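Local atomic coordinates of uncharacterized protein (PDB entry 3M4R), a protein that is of unknown function but binds zinc in its N-terminal class II aldolase/adducin-type domain and is probably an oxidoreductase of the short-chain dehydrogenase/reductase family. Residues V128-A133 with R186-L191; D134-I139 with S209-F214. All coordinates share one frame; numbering follows the deposited sequence.

Contact 1 of 2, residues V128-A133 with R186-L191. With ZN (zinc ion), chain B.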
# COMPACT_ATOMS: atom_id res chain seq x y z
N VAL A 128 0.34 -0.51 -5.47
CA VAL A 128 0.24 0.36 -4.32
C VAL A 128 1.25 -0.14 -3.28
O VAL A 128 1.38 -1.36 -3.04
CB VAL A 128 -1.17 0.31 -3.70
CG1 VAL A 128 -1.26 1.17 -2.45
CG2 VAL A 128 -2.25 0.73 -4.73
N MSE A 129 1.92 0.80 -2.64
CA MSE A 129 2.88 0.50 -1.59
C MSE A 129 2.61 1.36 -0.37
O MSE A 129 2.40 2.57 -0.48
CB MSE A 129 4.28 0.79 -2.12
CG MSE A 129 4.65 -0.17 -3.23
SE MSE A 129 6.46 0.23 -3.84
CE MSE A 129 6.43 -1.10 -5.24
N HIS A 130 2.64 0.72 0.78
CA HIS A 130 2.34 1.34 2.06
C HIS A 130 3.49 1.01 3.02
O HIS A 130 3.77 -0.16 3.24
CB HIS A 130 1.06 0.75 2.64
CG HIS A 130 0.68 1.34 3.95
ND1 HIS A 130 0.91 2.67 4.26
CD2 HIS A 130 0.13 0.78 5.05
CE1 HIS A 130 0.48 2.89 5.49
NE2 HIS A 130 0.04 1.76 6.00
N SER A 131 4.10 2.05 3.61
CA SER A 131 5.08 1.86 4.68
C SER A 131 4.76 2.71 5.92
O SER A 131 3.98 3.65 5.87
CB SER A 131 6.48 2.21 4.19
OG SER A 131 6.67 3.62 4.18
N HIS A 132 5.41 2.39 7.01
CA HIS A 132 5.36 3.19 8.21
C HIS A 132 6.74 3.85 8.37
O HIS A 132 7.35 3.81 9.43
CB HIS A 132 4.98 2.33 9.42
CG HIS A 132 3.64 1.68 9.30
ND1 HIS A 132 3.26 0.64 10.12
CD2 HIS A 132 2.59 1.90 8.46
CE1 HIS A 132 2.04 0.24 9.79
NE2 HIS A 132 1.60 1.00 8.79
N ALA A 133 7.22 4.47 7.29
CA ALA A 133 8.59 5.00 7.22
C ALA A 133 8.87 5.91 8.40
O ALA A 133 8.11 6.84 8.66
CB ALA A 133 8.78 5.76 5.93
N ARG A 186 -0.53 11.24 8.44
CA ARG A 186 0.16 11.71 9.62
C ARG A 186 0.08 10.71 10.75
O ARG A 186 -0.97 10.14 11.00
CB ARG A 186 -0.34 13.09 10.07
CG ARG A 186 -0.09 14.15 9.01
CD ARG A 186 -0.40 15.56 9.53
NE ARG A 186 0.59 16.01 10.49
CZ ARG A 186 0.98 17.28 10.63
NH1 ARG A 186 1.89 17.56 11.55
NH2 ARG A 186 0.50 18.24 9.86
N LYS A 187 1.22 10.51 11.41
CA LYS A 187 1.38 9.58 12.53
C LYS A 187 1.12 8.12 12.19
O LYS A 187 0.77 7.34 13.09
CB LYS A 187 0.51 9.99 13.72
CG LYS A 187 0.66 11.43 14.11
CD LYS A 187 0.23 11.70 15.59
CE LYS A 187 0.27 13.19 15.89
NZ LYS A 187 -0.95 13.56 16.66
N HIS A 188 1.24 7.78 10.89
CA HIS A 188 1.00 6.44 10.38
C HIS A 188 2.06 6.09 9.34
O HIS A 188 2.85 5.20 9.56
CB HIS A 188 -0.40 6.34 9.76
CG HIS A 188 -0.79 4.96 9.29
ND1 HIS A 188 -2.06 4.68 8.81
CD2 HIS A 188 -0.10 3.79 9.21
CE1 HIS A 188 -2.12 3.42 8.42
NE2 HIS A 188 -0.95 2.85 8.68
N GLY A 189 2.06 6.76 8.19
CA GLY A 189 3.04 6.44 7.17
C GLY A 189 2.71 7.06 5.84
O GLY A 189 2.20 8.20 5.76
N LEU A 190 2.99 6.30 4.78
CA LEU A 190 2.90 6.80 3.43
C LEU A 190 2.26 5.78 2.52
O LEU A 190 2.52 4.58 2.64
CB LEU A 190 4.29 7.10 2.92
CG LEU A 190 4.46 7.59 1.48
CD1 LEU A 190 3.78 8.96 1.21
CD2 LEU A 190 5.97 7.74 1.23
N LEU A 191 1.48 6.28 1.56
CA LEU A 191 1.05 5.53 0.43
C LEU A 191 1.58 6.12 -0.86
O LEU A 191 1.46 7.33 -1.12
CB LEU A 191 -0.45 5.53 0.36
CG LEU A 191 -1.17 4.72 1.44
CD1 LEU A 191 -2.56 5.32 1.59
CD2 LEU A 191 -1.21 3.20 1.05
ZN ZN B . -0.40 1.08 8.05
O HOH W 1 -0.92 0.50 9.91

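Contact 2 of 2, residues D134-I139 with S209-F214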
# COMPACT_ATOMS: atom_id res chain seq x y z
N ASP A 134 9.95 5.62 9.13
CA ASP A 134 10.35 6.42 10.29
C ASP A 134 10.42 7.96 10.05
O ASP A 134 9.87 8.72 10.83
CB ASP A 134 11.70 5.93 10.83
CG ASP A 134 12.06 6.60 12.13
OD1 ASP A 134 11.31 6.36 13.11
OD2 ASP A 134 13.06 7.38 12.17
N ALA A 135 11.08 8.39 8.98
CA ALA A 135 11.16 9.81 8.66
C ALA A 135 9.79 10.44 8.36
O ALA A 135 9.58 11.63 8.56
CB ALA A 135 12.12 10.05 7.48
N ILE A 136 8.84 9.64 7.88
CA ILE A 136 7.48 10.16 7.66
C ILE A 136 6.76 10.35 9.00
O ILE A 136 6.02 11.33 9.19
CB ILE A 136 6.68 9.27 6.72
CG1 ILE A 136 7.21 9.41 5.28
CG2 ILE A 136 5.19 9.59 6.81
CD1 ILE A 136 6.98 10.79 4.60
N LEU A 137 6.98 9.41 9.92
CA LEU A 137 6.41 9.50 11.24
C LEU A 137 6.96 10.73 11.96
O LEU A 137 6.19 11.45 12.58
CB LEU A 137 6.69 8.23 12.06
CG LEU A 137 5.89 6.93 11.78
CD1 LEU A 137 6.36 5.81 12.74
CD2 LEU A 137 4.38 7.14 11.92
N SER A 138 8.27 10.97 11.85
CA SER A 138 8.91 12.14 12.46
C SER A 138 8.37 13.46 11.95
O SER A 138 8.02 14.32 12.73
CB SER A 138 10.41 12.16 12.21
OG SER A 138 11.06 11.08 12.83
N ILE A 139 8.33 13.62 10.62
CA ILE A 139 7.90 14.89 10.05
C ILE A 139 6.43 15.15 10.35
O ILE A 139 6.05 16.29 10.60
CB ILE A 139 8.19 15.02 8.53
CG1 ILE A 139 8.35 16.51 8.19
CG2 ILE A 139 7.09 14.39 7.69
CD1 ILE A 139 8.83 16.80 6.79
N SER A 209 12.81 10.28 1.26
CA SER A 209 14.15 10.83 1.28
C SER A 209 14.09 12.34 1.44
O SER A 209 14.93 12.92 2.10
CB SER A 209 14.99 10.37 0.07
OG SER A 209 14.67 11.06 -1.12
N ARG A 210 13.05 12.96 0.88
CA ARG A 210 12.75 14.37 1.13
C ARG A 210 12.38 14.66 2.58
O ARG A 210 12.83 15.68 3.16
CB ARG A 210 11.69 14.92 0.16
CG ARG A 210 12.17 14.92 -1.29
CD ARG A 210 11.07 15.21 -2.31
NE ARG A 210 10.85 16.65 -2.42
CZ ARG A 210 10.19 17.25 -3.42
NH1 ARG A 210 10.04 18.56 -3.42
NH2 ARG A 210 9.66 16.53 -4.41
N ALA A 211 11.62 13.77 3.19
CA ALA A 211 11.31 13.85 4.61
C ALA A 211 12.59 13.75 5.43
O ALA A 211 12.80 14.54 6.35
CB ALA A 211 10.34 12.72 5.02
N GLU A 212 13.40 12.75 5.11
CA GLU A 212 14.64 12.51 5.84
C GLU A 212 15.61 13.70 5.69
O GLU A 212 16.08 14.23 6.69
CB GLU A 212 15.30 11.21 5.38
CG GLU A 212 16.19 10.57 6.44
CD GLU A 212 17.04 9.45 5.87
OE1 GLU A 212 18.28 9.55 5.99
OE2 GLU A 212 16.47 8.49 5.29
N ASN A 213 15.86 14.11 4.45
CA ASN A 213 16.63 15.33 4.14
C ASN A 213 16.26 16.48 5.04
O ASN A 213 17.13 17.18 5.55
CB ASN A 213 16.36 15.82 2.71
CG ASN A 213 17.23 15.15 1.65
OD1 ASN A 213 18.33 14.68 1.94
ND2 ASN A 213 16.74 15.13 0.40
N PHE A 214 14.95 16.69 5.20
CA PHE A 214 14.42 17.82 5.96
C PHE A 214 14.64 17.72 7.47
O PHE A 214 14.95 18.72 8.12
CB PHE A 214 12.94 18.05 5.67
CG PHE A 214 12.32 19.11 6.53
CD1 PHE A 214 12.39 20.45 6.16
CD2 PHE A 214 11.70 18.78 7.73
CE1 PHE A 214 11.84 21.45 6.99
CE2 PHE A 214 11.15 19.76 8.54
CZ PHE A 214 11.22 21.10 8.17

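Contact 1 of 2, residues V128-A133 with R186-L191
His130 and His188 each hold CG anti to the backbone N (chi1 -176° in His188), whereas His132 sets CG anti to its carbonyl carbon (chi1 -61°); with CG so placed, the three rings converge through their NE2 atoms on one zinc ion. This is the metal site of the class II aldolase/adducin fold, built where two neighbouring antiparallel strands of the central sheet end and begin. The NE2 atoms of His130, His132 and His188 lie 2.2, 2.1 and 2.0 Å from the zinc; Glu116 and a water complete its shell. Histidine suits all three places, offering the metal a nitrogen at the far end of a flat ring. The edge of the His130 ring is turned toward the face of the His188 ring in an offset edge-to-face pair, with planes at 85°.

A second shell fixes the rotation of His130. Its ND1-H gives a nearly straight bond of 3.0 Å to Leu190 O, which lies close to the ring plane, although the nitrogen stands above the plane of that carbonyl. The same oxygen accepts from Ser131 N, so two donors grip it. Leu190 N returns a bond to Ser131 O. Leu191 brings CD2 obliquely against His130 CB, and the same methyl touches Val128 CG1, giving the site an apolar flank. On the other side of the sheet Leu190 packs on helix 197-215, and Ser131 OG bonds to His204 of that helix. Gly189 completes a classic beta bulge with His188; its CA comes to 3.2 Å from Ser131 O, where a CB would clash with that oxygen.

Contact 2 of 2, residues D134-I139 with S209-F214
Ile139 reaches from helix 134-140 across to Phe214 on helix 197-215. Its CB points toward the other helix, and chi1 of -152° carries CG1 anti to the backbone N, to 4.1 Å from Phe214 CD2. From CG1 the chain continues extended to CD1, the main point of touch: this methyl lies 3.6 Å from Phe214 CD2 and also approaches CE2 and CG, meeting the ring obliquely while the two side chains cross at about a right angle. The long branch of isoleucine suits this reach to the exposed ring. CD1 further skirts the backbone at Ala211 CA.

Nearer the start of helix 134-140 the partners are small. Ala135 CB meets Ala211 CB at 4.0 Å and rests beside the backbone N of Glu212, and alanine suits both places because the segment axes approach to 8.4 Å, crossing at 57°. Ile136 adds its CD1, 3.9 Å from Ala211 CB; Leu153 of helix 146-153 packs on both residues. The contact thus joins the helix that follows the zinc-bearing strand to helix 197-215, the last helix of the chain.

No hydrogen bond or salt bridge spans the two segments, so they hold by dispersion and exclusion of water, without directional bonds.

How the contacts relate
The two contacts use successive elements of the chain: strand 127-131 runs into helix 134-140, and strand 189-194 into helix 197-215, so the strands that pair in contact 1 lead to the helices that pack in contact 2. Contact 1 is buried about 8 Å from the centre of the chain, and polar bonds and metal coordination dominate there. Contact 2, centred about 18 Å out, is apolar and runs from buried alanines to the exposed Phe214. Their centres are about 11 Å apart and they touch: Leu137 CD2 packs 3.4 Å from His188 N, while Ile136 CG2 lies against Gly189 O, bringing helix 134-140 up to the backbone of the metal-binding turn.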